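Local coordinates for protein acetyl xylan esterase (Paenibacillus sp. R4, PDB 6AGQ) that probably removes acetyl groups from acetylated xylan and related substrates, as a cold-active esterase of the alpha/beta-hydrolase superfamily, at residues L26-D29 with N30-A33; Q245-R248 with T249-Y252. One frame throughout, in Å; residues are numbered along the deposited sequence.

Contact 1: residues L26-D29 with N30-A33; sequences LFWD and NAKA
N30, A31, K32 and A33 give their backbone N-H groups in turn to the carbonyls of L26, F27, W28 and D29, an unbroken run of i to i+4 helical hydrogen bonds, of which K32 N to W28 O is the shortest at 2.8 Å. Along one flank of this helix, L26 and N30 cross at a slant. With CG of L26 anti to its backbone nitrogen (chi1 176°), the side chain runs beside the carbonyl end, and CD1 comes within 3.9 Å of N30 ND2; a methyl rests against an amide here, and the contact is one of van der Waals packing. K32 lies on another flank. Its CB and CG each lie 3.4 Å from W28 O, and the aliphatic part lies along the carbonyl that its own N-H grips, before the chain bends at chi3 (-107°). The ammonium does not reach D29: OD2 and K32 NZ stand 6.1 Å apart, too far for a salt bridge, although the opposite charges would still attract weakly. W28 carries the apolar side. A31 CB approaches its CE3 obliquely at 4.2 Å, while F27 brings the edge of its ring, through CE2, over the centre of the indole, 3.8 Å above the plane. F24, one turn earlier, meets the same indole edge-to-face. The small A31 and the large W28 thus form the buried side of helix 24-36, with L26, D29 and N30 on the exposed side. This helix precedes edge strand 43-46 of the central sheet; K32 NZ is hydrogen-bonded to the carbonyl of L197, the last residue of helix 186-197, and W28 NE1 to that of Y252, next to helix 243-251.

Contact 2: residues Q245-R248 with T249-Y252; sequences QVYR and TLSY
Q245 meets T249 twice: its carbonyl accepts the T249 backbone N-H at 2.9 Å, and its side chain, bent at chi2 (48°), swings NE2 back to T249 OG1 at 3.0 Å. That hydroxyl lies in the plane of the amide and is also bonded to I146 O. The other end of the amide, OE1, receives R248 NH1 at 2.7 Å from well above its carbonyl plane, while the guanidinium lays one face near Q245 CA. An alanine in place of Q245 would probably leave R248 NH1 and T249 OG1 each without one partner and the guanidinium freer to turn. V246 comes next, lying side by side with L250, CG1 to CD1 at 4.0 Å. Y247 presents CD1 obliquely to the same leucine methyl, and all three pack against helix 226-236. R248 contributes its carbonyl: S251 OG donates to it at 2.7 Å, S251 N adds a weak bond, and Y252 CD2 lies 3.3 Å away. The S251 side chain is about 4 Å from a bound zinc ion. The chemistry divides the helix into an apolar flank (V246, Y247, L250) and a polar flank, where the glutamine amide works at both ends and the arginine charge, also paired with E244, is likely to be largely balanced.

How the contacts relate
Both contacts are local, between residues three or four apart along a helix, but they differ in burial. Contact 1, on helix 24-36, is partly buried, with only W28 and A31 fully enclosed; contact 2, on helix 243-251, is mostly core, and even its polar residues are at most partly exposed. Accordingly, contact 2 adds side-chain hydrogen bonds at Q245, T249 and S251, and D23 from outside binds Y252 OH, whereas in contact 1 the links across the segments are backbone bonds and van der Waals packing. The two helices, distant in sequence, meet directly at Y252: its ring packs on F27, CE1 to CB at 3.8 Å, joining helix 24-36 to helix 243-251, which lies near the zinc.

Contact 1: residues L26-D29 with N30-A33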
loop_
_atom_site.group_PDB
_atom_site.type_symbol
_atom_site.label_atom_id
_atom_site.label_comp_id
_atom_site.label_asym_id
_atom_site.label_seq_id
_atom_site.Cartn_x
_atom_site.Cartn_y
_atom_site.Cartn_z
ATOM N N LEU A 26 -45.882 8.099 -9.791
ATOM C CA LEU A 26 -46.571 7.018 -10.520
ATOM C C LEU A 26 -45.794 5.650 -10.512
ATOM O O LEU A 26 -46.385 4.611 -10.246
ATOM C CB LEU A 26 -46.902 7.444 -11.941
ATOM C CG LEU A 26 -47.527 6.365 -12.840
ATOM C CD1 LEU A 26 -48.875 5.971 -12.260
ATOM C CD2 LEU A 26 -47.654 6.859 -14.285
ATOM N N PHE A 27 -44.512 5.655 -10.820
ATOM C CA PHE A 27 -43.702 4.404 -10.779
ATOM C C PHE A 27 -43.836 3.721 -9.409
ATOM O O PHE A 27 -44.070 2.502 -9.355
ATOM C CB PHE A 27 -42.245 4.703 -11.075
ATOM C CG PHE A 27 -41.326 3.545 -10.843
ATOM C CD1 PHE A 27 -41.114 2.602 -11.843
ATOM C CD2 PHE A 27 -40.645 3.411 -9.643
ATOM C CE1 PHE A 27 -40.247 1.530 -11.624
ATOM C CE2 PHE A 27 -39.790 2.351 -9.405
ATOM C CZ PHE A 27 -39.580 1.412 -10.402
ATOM N N TRP A 28 -43.716 4.508 -8.324
ATOM C CA TRP A 28 -43.799 3.986 -6.986
ATOM C C TRP A 28 -45.194 3.539 -6.544
ATOM O O TRP A 28 -45.324 2.479 -5.864
ATOM C CB TRP A 28 -43.117 4.873 -5.927
ATOM C CG TRP A 28 -41.621 4.784 -6.011
ATOM C CD1 TRP A 28 -40.748 5.778 -6.387
ATOM C CD2 TRP A 28 -40.816 3.639 -5.719
ATOM N NE1 TRP A 28 -39.483 5.304 -6.375
ATOM C CE2 TRP A 28 -39.483 3.999 -5.974
ATOM C CE3 TRP A 28 -41.103 2.330 -5.299
ATOM C CZ2 TRP A 28 -38.416 3.117 -5.791
ATOM C CZ3 TRP A 28 -40.052 1.436 -5.143
ATOM C CH2 TRP A 28 -38.723 1.829 -5.420
ATOM N N ASP A 29 -46.248 4.270 -6.846
ATOM C CA ASP A 29 -47.526 3.725 -6.356
ATOM C C ASP A 29 -48.044 2.521 -7.174
ATOM O O ASP A 29 -48.804 1.725 -6.635
ATOM C CB ASP A 29 -48.582 4.770 -5.997
ATOM C CG ASP A 29 -48.654 5.837 -6.964
ATOM O OD1 ASP A 29 -48.336 5.499 -8.113
ATOM O OD2 ASP A 29 -48.968 6.993 -6.587
ATOM N N ASN A 30 -47.589 2.348 -8.424
ATOM C CA ASN A 30 -47.761 1.071 -9.123
ATOM C C ASN A 30 -46.998 -0.052 -8.406
ATOM O O ASN A 30 -47.550 -1.129 -8.172
ATOM C CB ASN A 30 -47.270 1.109 -10.606
ATOM C CG ASN A 30 -48.236 1.872 -11.556
ATOM O OD1 ASN A 30 -49.402 2.154 -11.234
ATOM N ND2 ASN A 30 -47.726 2.227 -12.720
ATOM N N ALA A 31 -45.721 0.172 -8.096
ATOM C CA ALA A 31 -44.952 -0.877 -7.424
ATOM C C ALA A 31 -45.553 -1.193 -6.080
ATOM O O ALA A 31 -45.603 -2.336 -5.708
ATOM C CB ALA A 31 -43.513 -0.490 -7.282
ATOM N N LYS A 32 -46.030 -0.188 -5.375
ATOM C CA LYS A 32 -46.722 -0.393 -4.111
ATOM C C LYS A 32 -48.047 -1.196 -4.219
ATOM O O LYS A 32 -48.337 -1.960 -3.323
ATOM C CB LYS A 32 -47.012 0.945 -3.407
ATOM C CG LYS A 32 -45.839 1.509 -2.634
ATOM C CD LYS A 32 -46.234 2.709 -1.793
ATOM C CE LYS A 32 -45.710 4.001 -2.386
ATOM N NZ LYS A 32 -46.066 5.158 -1.543
ATOM N N ALA A 33 -48.856 -0.962 -5.267
ATOM C CA ALA A 33 -50.128 -1.671 -5.458
ATOM C C ALA A 33 -49.843 -3.135 -5.735
ATOM O O ALA A 33 -50.545 -4.000 -5.253
ATOM C CB ALA A 33 -50.951 -1.052 -6.582
#

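Contact 2: residues Q245-R248 with T249-Y252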
loop_
_atom_site.group_PDB
_atom_site.type_symbol
_atom_site.label_atom_id
_atom_site.label_comp_id
_atom_site.label_asym_id
_atom_site.label_seq_id
_atom_site.Cartn_x
_atom_site.Cartn_y
_atom_site.Cartn_z
ATOM N N GLN A 245 -29.825 6.418 -19.798
ATOM C CA GLN A 245 -30.589 5.316 -19.215
ATOM C C GLN A 245 -30.028 4.868 -17.856
ATOM O O GLN A 245 -30.795 4.701 -16.910
ATOM C CB GLN A 245 -30.712 4.149 -20.199
ATOM C CG GLN A 245 -31.715 3.048 -19.826
ATOM C CD GLN A 245 -33.079 3.580 -19.412
ATOM O OE1 GLN A 245 -33.799 4.114 -20.251
ATOM N NE2 GLN A 245 -33.436 3.462 -18.091
ATOM N N VAL A 246 -28.722 4.730 -17.712
ATOM C CA VAL A 246 -28.179 4.284 -16.407
ATOM C C VAL A 246 -28.604 5.234 -15.268
ATOM O O VAL A 246 -29.187 4.770 -14.297
ATOM C CB VAL A 246 -26.661 4.065 -16.433
ATOM C CG1 VAL A 246 -26.120 3.831 -15.036
ATOM C CG2 VAL A 246 -26.297 2.878 -17.300
ATOM N N TYR A 247 -28.421 6.558 -15.421
ATOM C CA TYR A 247 -28.732 7.496 -14.347
ATOM C C TYR A 247 -30.217 7.797 -14.245
ATOM O O TYR A 247 -30.691 8.160 -13.162
ATOM C CB TYR A 247 -27.884 8.782 -14.433
ATOM C CG TYR A 247 -26.405 8.488 -14.179
ATOM C CD1 TYR A 247 -25.971 8.036 -12.935
ATOM C CD2 TYR A 247 -25.458 8.582 -15.182
ATOM C CE1 TYR A 247 -24.641 7.733 -12.684
ATOM C CE2 TYR A 247 -24.119 8.268 -14.943
ATOM C CZ TYR A 247 -23.715 7.886 -13.698
ATOM O OH TYR A 247 -22.391 7.546 -13.449
ATOM N N ARG A 248 -30.973 7.672 -15.326
ATOM C CA ARG A 248 -32.437 7.761 -15.188
ATOM C C ARG A 248 -33.003 6.537 -14.422
ATOM O O ARG A 248 -33.865 6.704 -13.600
ATOM C CB ARG A 248 -33.126 7.958 -16.540
ATOM C CG ARG A 248 -34.631 7.703 -16.499
ATOM C CD ARG A 248 -35.304 8.147 -17.776
ATOM N NE ARG A 248 -34.907 7.287 -18.897
ATOM C CZ ARG A 248 -34.078 7.625 -19.894
ATOM N NH1 ARG A 248 -33.814 6.732 -20.852
ATOM N NH2 ARG A 248 -33.510 8.832 -19.959
ATOM N N THR A 249 -32.491 5.325 -14.656
ATOM C CA THR A 249 -32.845 4.144 -13.801
ATOM C C THR A 249 -32.602 4.465 -12.336
ATOM O O THR A 249 -33.491 4.273 -11.521
ATOM C CB THR A 249 -32.037 2.876 -14.161
ATOM O OG1 THR A 249 -32.373 2.483 -15.471
ATOM C CG2 THR A 249 -32.301 1.670 -13.215
ATOM N N LEU A 250 -31.425 4.990 -12.025
ATOM C CA LEU A 250 -31.003 5.194 -10.637
ATOM C C LEU A 250 -31.733 6.344 -9.926
ATOM O O LEU A 250 -31.870 6.333 -8.658
ATOM C CB LEU A 250 -29.477 5.371 -10.580
ATOM C CG LEU A 250 -28.631 4.125 -11.012
ATOM C CD1 LEU A 250 -27.133 4.429 -11.185
ATOM C CD2 LEU A 250 -28.771 2.999 -10.025
ATOM N N SER A 251 -32.240 7.319 -10.718
ATOM C CA SER A 251 -32.958 8.461 -10.135
ATOM C C SER A 251 -34.239 8.079 -9.322
ATOM O O SER A 251 -34.560 8.692 -8.313
ATOM C CB SER A 251 -33.300 9.479 -11.272
ATOM O OG SER A 251 -34.306 8.902 -12.160
ATOM N N TYR A 252 -34.941 7.047 -9.763
ATOM C CA TYR A 252 -36.094 6.474 -9.028
ATOM C C TYR A 252 -35.759 5.959 -7.640
ATOM O O TYR A 252 -36.657 5.860 -6.803
ATOM C CB TYR A 252 -36.748 5.349 -9.834
ATOM C CG TYR A 252 -37.414 5.851 -11.098
ATOM C CD1 TYR A 252 -38.730 6.338 -11.075
ATOM C CD2 TYR A 252 -36.733 5.857 -12.311
ATOM C CE1 TYR A 252 -39.336 6.806 -12.239
ATOM C CE2 TYR A 252 -37.338 6.315 -13.473
ATOM C CZ TYR A 252 -38.625 6.788 -13.437
ATOM O OH TYR A 252 -39.202 7.277 -14.602
#